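Side-chain contacts in oxidoreductase (Ralstonia eutropha, PDB 3HJ9), which binds flavin mononucleotide and is probably an FMN-dependent oxidoreductase of the nitroreductase kind: residues L104-P109 with C113-R118; L155-S160 with L188-L193. One frame throughout, in Å; residues are numbered along the deposited sequence. Where two conformers were deposited one is given.

Contact 1 (L104-P109 with C113-R118)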
ATOM      1  N   LEU A 104      -6.251  -2.585  23.748  1.00 14.89           N
ATOM      2  CA  LEU A 104      -5.632  -1.898  22.614  1.00 13.48           C
ATOM      3  C   LEU A 104      -4.126  -1.970  22.860  1.00 12.98           C
ATOM      4  O   LEU A 104      -3.648  -1.494  23.910  1.00 12.98           O
ATOM      5  CB  LEU A 104      -6.066  -0.423  22.488  1.00 13.19           C
ATOM      6  CG  LEU A 104      -5.356   0.394  21.368  1.00 13.54           C
ATOM      7  CD1 LEU A 104      -5.778  -0.057  19.960  1.00 11.95           C
ATOM      8  CD2 LEU A 104      -5.565   1.882  21.571  1.00 14.01           C
ATOM      9  N   TYR A 105      -3.388  -2.492  21.883  1.00 13.84           N
ATOM     10  CA  TYR A 105      -1.938  -2.627  21.958  1.00 14.58           C
ATOM     11  C   TYR A 105      -1.221  -1.914  20.841  1.00 16.08           C
ATOM     12  O   TYR A 105      -1.794  -1.748  19.781  1.00 18.13           O
ATOM     13  CB  TYR A 105      -1.544  -4.116  21.893  1.00 14.84           C
ATOM     14  CG  TYR A 105      -1.928  -4.883  23.126  1.00 14.64           C
ATOM     15  CD1 TYR A 105      -3.237  -5.335  23.308  1.00 14.01           C
ATOM     16  CD2 TYR A 105      -1.000  -5.125  24.136  1.00 14.55           C
ATOM     17  CE1 TYR A 105      -3.614  -6.029  24.492  1.00 15.24           C
ATOM     18  CE2 TYR A 105      -1.358  -5.825  25.307  1.00 13.87           C
ATOM     19  CZ  TYR A 105      -2.643  -6.271  25.479  1.00 13.81           C
ATOM     20  OH  TYR A 105      -2.958  -6.933  26.633  1.00 12.40           O
ATOM     21  N   ARG A 106       0.028  -1.512  21.094  1.00 15.69           N
ATOM     22  CA  ARG A 106       0.911  -0.975  20.070  1.00 17.57           C
ATOM     23  C   ARG A 106       1.940  -2.077  19.770  1.00 17.00           C
ATOM     24  O   ARG A 106       2.566  -2.637  20.686  1.00 16.74           O
ATOM     25  CB  ARG A 106       1.638   0.301  20.498  1.00 18.70           C
ATOM     26  CG  ARG A 106       2.383   0.983  19.337  1.00 20.63           C
ATOM     27  CD  ARG A 106       3.017   2.272  19.756  1.00 23.22           C
ATOM     28  NE  ARG A 106       4.033   2.053  20.776  1.00 25.73           N
ATOM     29  CZ  ARG A 106       4.589   3.002  21.545  1.00 28.54           C
ATOM     30  NH1 ARG A 106       4.266   4.297  21.425  1.00 28.90           N
ATOM     31  NH2 ARG A 106       5.506   2.647  22.450  1.00 29.63           N
ATOM     32  N   TYR A 107       2.097  -2.376  18.482  1.00 16.95           N
ATOM     33  CA  TYR A 107       3.087  -3.326  18.015  1.00 17.64           C
ATOM     34  C   TYR A 107       4.454  -2.649  17.983  1.00 17.26           C
ATOM     35  O   TYR A 107       4.603  -1.603  17.377  1.00 17.59           O
ATOM     36  CB  TYR A 107       2.729  -3.847  16.626  1.00 16.95           C
ATOM     37  CG  TYR A 107       3.774  -4.746  16.046  1.00 18.71           C
ATOM     38  CD1 TYR A 107       4.051  -5.985  16.623  1.00 19.21           C
ATOM     39  CD2 TYR A 107       4.485  -4.386  14.891  1.00 17.72           C
ATOM     40  CE1 TYR A 107       5.039  -6.843  16.071  1.00 19.09           C
ATOM     41  CE2 TYR A 107       5.449  -5.250  14.328  1.00 19.33           C
ATOM     42  CZ  TYR A 107       5.725  -6.467  14.932  1.00 18.79           C
ATOM     43  OH  TYR A 107       6.677  -7.297  14.399  1.00 18.40           O
ATOM     44  N   ASP A 108       5.432  -3.268  18.635  1.00 17.75           N
ATOM     45  CA  ASP A 108       6.814  -2.815  18.669  1.00 18.99           C
ATOM     46  C   ASP A 108       7.569  -3.751  17.698  1.00 18.39           C
ATOM     47  O   ASP A 108       7.817  -4.907  18.043  1.00 17.90           O
ATOM     48  CB  ASP A 108       7.353  -2.926  20.095  1.00 19.41           C
ATOM     49  CG  ASP A 108       8.804  -2.560  20.220  1.00 22.23           C
ATOM     50  OD1 ASP A 108       9.496  -2.217  19.243  1.00 24.28           O
ATOM     51  OD2 ASP A 108       9.278  -2.642  21.357  1.00 26.18           O
ATOM     52  N   PRO A 109       7.965  -3.250  16.511  1.00 18.15           N
ATOM     53  CA  PRO A 109       8.687  -4.125  15.552  1.00 17.87           C
ATOM     54  C   PRO A 109      10.061  -4.610  15.954  1.00 18.20           C
ATOM     55  O   PRO A 109      10.375  -5.754  15.681  1.00 17.96           O
ATOM     56  CB  PRO A 109       8.818  -3.242  14.322  1.00 17.98           C
ATOM     57  CG  PRO A 109       7.694  -2.297  14.428  1.00 17.34           C
ATOM     58  CD  PRO A 109       7.646  -1.959  15.872  1.00 17.60           C
ATOM     59  N   CYS A 113       6.743  -7.500  19.809  1.00 19.62           N
ATOM     60  CA  CYS A 113       5.790  -7.707  20.872  1.00 20.47           C
ATOM     61  C   CYS A 113       4.746  -6.601  20.846  1.00 19.14           C
ATOM     62  O   CYS A 113       4.928  -5.589  20.163  1.00 18.91           O
ATOM     63  CB  CYS A 113       6.511  -7.744  22.213  1.00 22.14           C
ATOM     64  SG  CYS A 113       7.252  -6.197  22.585  1.00 24.96           S
ATOM     65  N   LEU A 114       3.704  -6.816  21.643  1.00 18.69           N
ATOM     66  CA  LEU A 114       2.573  -5.895  21.830  1.00 18.53           C
ATOM     67  C   LEU A 114       2.649  -5.260  23.240  1.00 17.92           C
ATOM     68  O   LEU A 114       2.821  -5.954  24.216  1.00 17.59           O
ATOM     69  CB  LEU A 114       1.263  -6.670  21.655  1.00 17.89           C
ATOM     70  CG  LEU A 114       0.921  -7.246  20.263  1.00 18.24           C
ATOM     71  CD1 LEU A 114      -0.304  -8.189  20.339  1.00 18.12           C
ATOM     72  CD2 LEU A 114       0.695  -6.106  19.340  1.00 18.15           C
ATOM     73  N   GLU A 115       2.549  -3.939  23.308  1.00 18.28           N
ATOM     74  CA  GLU A 115       2.598  -3.148  24.548  1.00 18.23           C
ATOM     75  C   GLU A 115       1.214  -2.536  24.739  1.00 15.63           C
ATOM     76  O   GLU A 115       0.674  -1.953  23.803  1.00 13.42           O
ATOM     77  CB  GLU A 115       3.627  -2.031  24.412  1.00 21.22           C
ATOM     78  CG  GLU A 115       5.055  -2.517  24.255  1.00 24.24           C
ATOM     79  CD  GLU A 115       6.109  -1.366  24.165  1.00 27.39           C
ATOM     80  OE1 GLU A 115       7.079  -1.408  24.964  1.00 29.73           O
ATOM     81  OE2 GLU A 115       5.972  -0.426  23.330  1.00 29.33           O
ATOM     82  N   LEU A 116       0.634  -2.714  25.924  1.00 14.29           N
ATOM     83  CA  LEU A 116      -0.714  -2.195  26.238  1.00 14.63           C
ATOM     84  C   LEU A 116      -0.758  -0.657  26.178  1.00 13.84           C
ATOM     85  O   LEU A 116       0.098   0.010  26.755  1.00 15.42           O
ATOM     86  CB  LEU A 116      -1.203  -2.722  27.597  1.00 13.36           C
ATOM     87  CG  LEU A 116      -2.627  -2.367  28.065  1.00 13.49           C
ATOM     88  CD1 LEU A 116      -3.665  -2.965  27.124  1.00 11.32           C
ATOM     89  CD2 LEU A 116      -2.804  -2.848  29.518  1.00 13.18           C
ATOM     90  N   LYS A 117      -1.695  -0.144  25.397  1.00 14.59           N
ATOM     91  CA  LYS A 117      -1.988   1.290  25.227  1.00 15.70           C
ATOM     92  C   LYS A 117      -3.262   1.623  26.017  1.00 15.60           C
ATOM     93  O   LYS A 117      -3.318   2.670  26.663  1.00 14.07           O
ATOM     94  CB  LYS A 117      -2.196   1.625  23.745  1.00 17.68           C
ATOM     95  CG  LYS A 117      -2.482   3.102  23.418  1.00 19.10           C
ATOM     96  CD  LYS A 117      -1.278   4.032  23.744  1.00 20.92           C
ATOM     97  CE  LYS A 117      -1.724   5.472  23.729  1.00 21.74           C
ATOM     98  NZ  LYS A 117      -0.734   6.459  24.216  1.00 21.50           N
ATOM     99  N   ARG A 118      -4.291   0.766  25.918  1.00 16.00           N
ATOM    100  CA  ARG A 118      -5.520   0.925  26.731  1.00 14.97           C
ATOM    101  C   ARG A 118      -6.250  -0.395  27.070  1.00 13.48           C
ATOM    102  O   ARG A 118      -6.576  -1.188  26.186  1.00 14.14           O
ATOM    103  CB  ARG A 118      -6.457   1.916  26.029  1.00 15.30           C
ATOM    104  CG  ARG A 118      -7.467   2.466  26.991  1.00 15.55           C
ATOM    105  CD  ARG A 118      -8.374   3.476  26.377  1.00 15.67           C
ATOM    106  NE  ARG A 118      -9.330   3.862  27.405  1.00 16.57           N
ATOM    107  CZ  ARG A 118     -10.334   4.716  27.254  1.00 17.46           C
ATOM    108  NH1 ARG A 118     -10.585   5.315  26.090  1.00 17.59           N
ATOM    109  NH2 ARG A 118     -11.101   4.972  28.296  1.00 15.01           N
TER
HETATM  110  O   HOH W   1       5.005  -0.572  20.937  1.00 28.83           O
HETATM  111  O   HOH W   2       9.153  -3.175  24.058  1.00 41.96           O
HETATM  112  O   HOH W   3       8.512   0.487  21.910  1.00 42.94           O

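Contact 2 (L155-S160 with L188-L193). With FMN (flavin mononucleotide), chain F.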
ATOM      1  N   LEU A 155       2.946  17.229   1.540  1.00 20.23           N
ATOM      2  CA  LEU A 155       3.129  15.811   1.175  1.00 19.59           C
ATOM      3  C   LEU A 155       2.955  14.832   2.315  1.00 19.79           C
ATOM      4  O   LEU A 155       2.946  13.632   2.033  1.00 20.99           O
ATOM      5  CB  LEU A 155       4.507  15.588   0.528  1.00 19.41           C
ATOM      6  CG  LEU A 155       4.744  16.280  -0.802  1.00 19.04           C
ATOM      7  CD1 LEU A 155       6.186  16.120  -1.228  1.00 19.17           C
ATOM      8  CD2 LEU A 155       3.798  15.714  -1.833  1.00 18.74           C
ATOM      9  N   ARG A 156       2.771  15.309   3.560  1.00 18.90           N
ATOM     10  CA  ARG A 156       2.667  14.426   4.725  1.00 19.26           C
ATOM     11  C   ARG A 156       1.474  13.485   4.682  1.00 20.81           C
ATOM     12  O   ARG A 156       1.628  12.306   5.033  1.00 20.45           O
ATOM     13  CB  ARG A 156       2.672  15.182   6.052  1.00 18.10           C
ATOM     14  CG  ARG A 156       3.967  15.890   6.314  1.00 16.64           C
ATOM     15  CD  ARG A 156       3.889  16.733   7.553  1.00 15.34           C
ATOM     16  NE  ARG A 156       5.010  17.655   7.556  1.00 14.33           N
ATOM     17  CZ  ARG A 156       5.100  18.791   8.234  1.00 13.40           C
ATOM     18  NH1 ARG A 156       4.112  19.227   9.039  1.00 13.14           N
ATOM     19  NH2 ARG A 156       6.208  19.516   8.086  1.00 11.39           N
ATOM     20  N   GLU A 157       0.309  13.990   4.258  1.00 20.98           N
ATOM     21  CA  GLU A 157      -0.883  13.112   4.180  0.50 21.17           C
ATOM     22  C   GLU A 157      -0.656  12.050   3.119  1.00 20.58           C
ATOM     23  O   GLU A 157      -0.982  10.895   3.369  1.00 18.82           O
ATOM     24  CB  GLU A 157      -2.209  13.847   3.936  0.50 21.92           C
ATOM     25  CG  GLU A 157      -3.443  12.888   3.896  0.50 22.54           C
ATOM     26  CD  GLU A 157      -3.618  12.039   5.160  0.50 22.95           C
ATOM     27  OE1 GLU A 157      -4.059  12.588   6.183  0.50 21.50           O
ATOM     28  OE2 GLU A 157      -3.368  10.801   5.121  0.50 24.98           O
ATOM     29  N   THR A 158      -0.067  12.416   1.967  1.00 20.36           N
ATOM     30  CA  THR A 158       0.246  11.432   0.912  1.00 19.82           C
ATOM     31  C   THR A 158       1.251  10.364   1.414  1.00 20.01           C
ATOM     32  O   THR A 158       1.060   9.174   1.200  1.00 18.78           O
ATOM     33  CB  THR A 158       0.832  12.086  -0.337  1.00 20.26           C
ATOM     34  OG1 THR A 158      -0.094  13.057  -0.851  1.00 21.19           O
ATOM     35  CG2 THR A 158       1.140  11.043  -1.427  1.00 19.56           C
ATOM     36  N   PHE A 159       2.324  10.811   2.063  1.00 20.02           N
ATOM     37  CA  PHE A 159       3.363   9.886   2.579  1.00 19.06           C
ATOM     38  C   PHE A 159       2.827   8.962   3.663  1.00 18.10           C
ATOM     39  O   PHE A 159       3.084   7.760   3.620  1.00 19.42           O
ATOM     40  CB  PHE A 159       4.563  10.672   3.063  1.00 18.32           C
ATOM     41  CG  PHE A 159       5.414  11.282   1.969  1.00 17.29           C
ATOM     42  CD1 PHE A 159       5.052  11.282   0.607  1.00 18.62           C
ATOM     43  CD2 PHE A 159       6.535  11.977   2.331  1.00 17.95           C
ATOM     44  CE1 PHE A 159       5.827  11.865  -0.337  1.00 18.44           C
ATOM     45  CE2 PHE A 159       7.329  12.609   1.359  1.00 17.98           C
ATOM     46  CZ  PHE A 159       6.986  12.530   0.028  1.00 18.46           C
ATOM     47  N   SER A 160       2.056   9.507   4.600  1.00 18.05           N
ATOM     48  CA  SER A 160       1.411   8.722   5.674  0.50 17.60           C
ATOM     49  C   SER A 160       0.451   7.684   5.123  1.00 17.58           C
ATOM     50  O   SER A 160       0.528   6.508   5.478  1.00 16.58           O
ATOM     51  CB  SER A 160       0.592   9.616   6.597  0.50 17.34           C
ATOM     52  OG  SER A 160       1.414  10.549   7.221  0.50 15.98           O
ATOM     53  N   LEU A 188     -12.712   7.093   8.858  1.00 18.25           N
ATOM     54  CA  LEU A 188     -12.390   7.214  10.281  1.00 18.30           C
ATOM     55  C   LEU A 188     -12.735   8.594  10.794  1.00 18.09           C
ATOM     56  O   LEU A 188     -12.408   9.568  10.136  1.00 18.94           O
ATOM     57  CB  LEU A 188     -10.876   6.988  10.525  1.00 18.25           C
ATOM     58  CG  LEU A 188     -10.215   5.673  10.086  1.00 18.87           C
ATOM     59  CD1 LEU A 188      -8.747   5.651  10.647  1.00 17.62           C
ATOM     60  CD2 LEU A 188     -10.998   4.446  10.552  1.00 18.40           C
ATOM     61  N   ASN A 189     -13.445   8.667  11.927  1.00 16.97           N
ATOM     62  CA  ASN A 189     -13.594   9.905  12.681  1.00 16.62           C
ATOM     63  C   ASN A 189     -12.259   9.943  13.451  1.00 16.69           C
ATOM     64  O   ASN A 189     -12.124   9.385  14.558  1.00 15.60           O
ATOM     65  CB  ASN A 189     -14.834   9.878  13.595  1.00 17.67           C
ATOM     66  CG  ASN A 189     -15.054  11.205  14.310  1.00 17.14           C
ATOM     67  OD1 ASN A 189     -14.084  11.943  14.585  1.00 18.66           O
ATOM     68  ND2 ASN A 189     -16.315  11.542  14.566  1.00 13.83           N
ATOM     69  N   ARG A 190     -11.256  10.579  12.836  1.00 14.60           N
ATOM     70  CA  ARG A 190      -9.884  10.493  13.351  1.00 15.63           C
ATOM     71  C   ARG A 190      -9.721  11.053  14.762  1.00 14.75           C
ATOM     72  O   ARG A 190      -9.103  10.412  15.608  1.00 14.91           O
ATOM     73  CB  ARG A 190      -8.880  11.156  12.387  1.00 15.67           C
ATOM     74  CG  ARG A 190      -8.893  10.566  11.021  1.00 16.35           C
ATOM     75  CD  ARG A 190      -7.905  11.257  10.163  1.00 16.83           C
ATOM     76  NE  ARG A 190      -7.782  10.629   8.866  1.00 18.94           N
ATOM     77  CZ  ARG A 190      -6.921  11.014   7.917  1.00 21.11           C
ATOM     78  NH1 ARG A 190      -6.108  12.046   8.113  1.00 21.27           N
ATOM     79  NH2 ARG A 190      -6.870  10.363   6.752  1.00 21.41           N
ATOM     80  N   ARG A 191     -10.310  12.208  15.022  1.00 15.60           N
ATOM     81  CA  ARG A 191     -10.225  12.809  16.354  1.00 17.94           C
ATOM     82  C   ARG A 191     -10.930  12.008  17.459  1.00 17.20           C
ATOM     83  O   ARG A 191     -10.400  11.885  18.586  1.00 16.01           O
ATOM     84  CB  ARG A 191     -10.721  14.251  16.334  1.00 20.32           C
ATOM     85  CG  ARG A 191      -9.819  15.181  15.522  1.00 22.80           C
ATOM     86  CD  ARG A 191     -10.419  16.554  15.531  1.00 25.04           C
ATOM     87  NE  ARG A 191     -10.484  17.091  16.896  1.00 26.75           N
ATOM     88  CZ  ARG A 191     -11.300  18.047  17.331  1.00 26.67           C
ATOM     89  NH1 ARG A 191     -12.204  18.640  16.534  1.00 27.52           N
ATOM     90  NH2 ARG A 191     -11.216  18.412  18.607  1.00 27.97           N
ATOM     91  N   GLN A 192     -12.110  11.479  17.140  1.00 16.18           N
ATOM     92  CA  GLN A 192     -12.858  10.646  18.076  1.00 17.24           C
ATOM     93  C   GLN A 192     -12.079   9.351  18.387  1.00 16.30           C
ATOM     94  O   GLN A 192     -11.948   8.969  19.546  1.00 17.29           O
ATOM     95  CB  GLN A 192     -14.211  10.333  17.484  1.00 18.22           C
ATOM     96  CG  GLN A 192     -15.121   9.478  18.298  1.00 20.87           C
ATOM     97  CD  GLN A 192     -16.462   9.373  17.627  1.00 21.93           C
ATOM     98  OE1 GLN A 192     -17.288  10.275  17.766  1.00 24.39           O
ATOM     99  NE2 GLN A 192     -16.687   8.289  16.885  1.00 21.70           N
ATOM    100  N   LEU A 193     -11.585   8.693  17.348  1.00 16.54           N
ATOM    101  CA  LEU A 193     -10.816   7.471  17.503  1.00 17.47           C
ATOM    102  C   LEU A 193      -9.498   7.748  18.251  1.00 17.26           C
ATOM    103  O   LEU A 193      -9.132   6.962  19.107  1.00 17.63           O
ATOM    104  CB  LEU A 193     -10.548   6.769  16.163  1.00 17.98           C
ATOM    105  CG  LEU A 193      -9.858   5.384  16.220  1.00 18.47           C
ATOM    106  CD1 LEU A 193     -10.659   4.431  17.139  1.00 19.70           C
ATOM    107  CD2 LEU A 193      -9.708   4.798  14.816  1.00 18.57           C
TER
HETATM  108  N1  FMN F 300      13.013   7.082  -1.831  1.00 24.18           N
HETATM  109  C2  FMN F 300      13.638   7.981  -2.665  1.00 25.34           C
HETATM  110  O2  FMN F 300      14.799   7.802  -3.005  1.00 26.70           O
HETATM  111  N3  FMN F 300      12.942   9.083  -3.142  1.00 25.18           N
HETATM  112  C4  FMN F 300      11.648   9.328  -2.764  1.00 24.97           C
HETATM  113  O4  FMN F 300      11.068  10.325  -3.245  1.00 26.71           O
HETATM  114  C4A FMN F 300      11.013   8.438  -1.907  1.00 24.65           C
HETATM  115  N5  FMN F 300       9.688   8.650  -1.558  1.00 23.31           N
HETATM  116  C5A FMN F 300       8.992   7.771  -0.758  1.00 24.13           C
HETATM  117  C6  FMN F 300       7.648   8.059  -0.441  1.00 23.83           C
HETATM  118  C7  FMN F 300       6.924   7.173   0.369  1.00 22.59           C
HETATM  119  C7M FMN F 300       5.493   7.475   0.688  1.00 22.81           C
HETATM  120  C8  FMN F 300       7.540   6.028   0.867  1.00 22.62           C
HETATM  121  C8M FMN F 300       6.805   5.057   1.744  1.00 22.66           C
HETATM  122  C9  FMN F 300       8.864   5.745   0.555  1.00 22.91           C
HETATM  123  C9A FMN F 300       9.641   6.612  -0.267  1.00 22.94           C
HETATM  124  N10 FMN F 300      11.000   6.388  -0.619  1.00 22.98           N
HETATM  125  C10 FMN F 300      11.688   7.296  -1.439  1.00 24.39           C
HETATM  126  C1' FMN F 300      11.728   5.163  -0.167  1.00 23.75           C
HETATM  127  C2' FMN F 300      12.167   5.210   1.269  1.00 22.80           C
HETATM  128  O2' FMN F 300      13.232   6.119   1.341  1.00 23.67           O
HETATM  129  C3' FMN F 300      12.569   3.821   1.759  1.00 23.05           C
HETATM  130  O3' FMN F 300      11.407   3.047   1.755  1.00 22.70           O
HETATM  131  C4' FMN F 300      13.278   3.853   3.135  1.00 23.04           C
HETATM  132  O4' FMN F 300      14.537   4.413   2.933  1.00 25.00           O
HETATM  133  C5' FMN F 300      13.545   2.516   3.798  1.00 24.48           C
HETATM  134  O5' FMN F 300      14.191   1.656   2.877  1.00 23.09           O
HETATM  135  P   FMN F 300      13.448   0.286   2.479  1.00 23.60           P
HETATM  136  O1P FMN F 300      12.727  -0.392   3.615  1.00 22.19           O
HETATM  137  O2P FMN F 300      12.350   0.550   1.442  1.00 22.82           O
HETATM  138  O3P FMN F 300      14.541  -0.550   1.865  1.00 21.69           O

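Contact 1 (L104-P109 with C113-R118)
Leu104 faces both Lys117 and Arg118 across a classic beta bulge, and Leu104 O accepts two backbone hydrogen bonds, from Lys117 N at 2.8 Å and from Arg118 N at 3.1 Å. Beyond the bulge, strands 104-108 and 113-116 run as an antiparallel beta hairpin, with hydrogen-bonded pairs at Arg106-Glu115 and Asp108-Cys113. Tyr105, Tyr107, Leu114 and Leu116 project from one face. There CD1 of Leu116 sits over the Tyr105 ring in a CH-pi contact, 4.1 Å from the centroid and 20° off the ring normal, while CB of Leu114 approaches CD2 of the same ring at 3.7 Å. The ring's hydroxyl is tied to Glu26 O, and helix 62-73 covers Tyr107 and Leu114. The face with Arg106, Asp108 and Glu115 carries the charged groups. Arg106 and Glu115 run side by side, and the bend of the arginine at chi3 (63°) brings its guanidinium edge to the carboxylate: NH2 reaches Glu115 OE2 at 3.2 Å in a salt bridge, the two planes 40° apart. Water 1 accepts from Arg106 NE and donates to the same OE2. Asp108 OD2 and Glu115 OE1 lie 4.4 Å apart, and water 2 donates to both. The shared water and the arginine would be expected to ease the repulsion between these two acids, so that this charged patch can probably keep both ionised.

Contact 2 (L155-S160 with L188-L193)
Glu157, near the N-terminal end of helix 156-177, meets Arg190, the first residue of helix 190-196, in a salt bridge joining two helices of the dimeric, FMN-binding nitroreductase fold. Glu157 was modelled in two conformers and the bridge is described for one of them, so the pair need not be permanent. The side chains come from opposite directions and reach far towards each other, the CA atoms of Glu157 and Arg190 being 13.1 Å apart. Arg190 is extended from CG to NE, whereas Glu157 starts with CG anti to the backbone N (chi1 -179°) and then bends at chi2. NH1 of Arg190 donates to OE1 of Glu157 at 2.9 Å, almost straight at 169°. The oxygen lies in the guanidinium plane, but the donor meets the syn side of OE1 from 30° out of the carboxylate plane. NH1 is shared with Glu204, and NH2 bonds to Thr158 OG1 of the second subunit, so the arginine links the intrachain ion pair to the dimer interface.

Apolar packing is centred on Phe159, which lies against the flavin. Its ring has C6 of FMN over one face, 4.2 Å above its plane, and CB of Leu155 over the other; Phe159 CA comes within 3.7 Å of the C7M methyl. Trp187 of the second subunit also meets this ring.

Local hydrogen bonds lie within both segments. Arg156 O accepts from Ser160 N and, in one of two modelled conformers, from Ser160 OG. Asn189 is the N-cap of helix 190-196, its OD1 accepting from Gln192 N at 3.3 Å.

Contact 1 precedes contact 2 along the chain, and both belong to the nitroreductase-family part of the protein. Their centres are 20 Å apart and their nearest atoms about 7 Å apart, so the two are not in direct contact. Contact 1 is a hairpin within the antiparallel sheet, where strand 113-116 lies next to strand 28-30, outermost within this chain. Contact 2 joins helices 156-177 and 190-196, with strand 203-212 of the same sheet touching both Glu157 and Arg190. The hairpin is remote from the FMN-binding residues, whereas contact 2 adjoins them and the second subunit. One contact therefore belongs to the sheet scaffold, the other to the dimer interface where FMN binds.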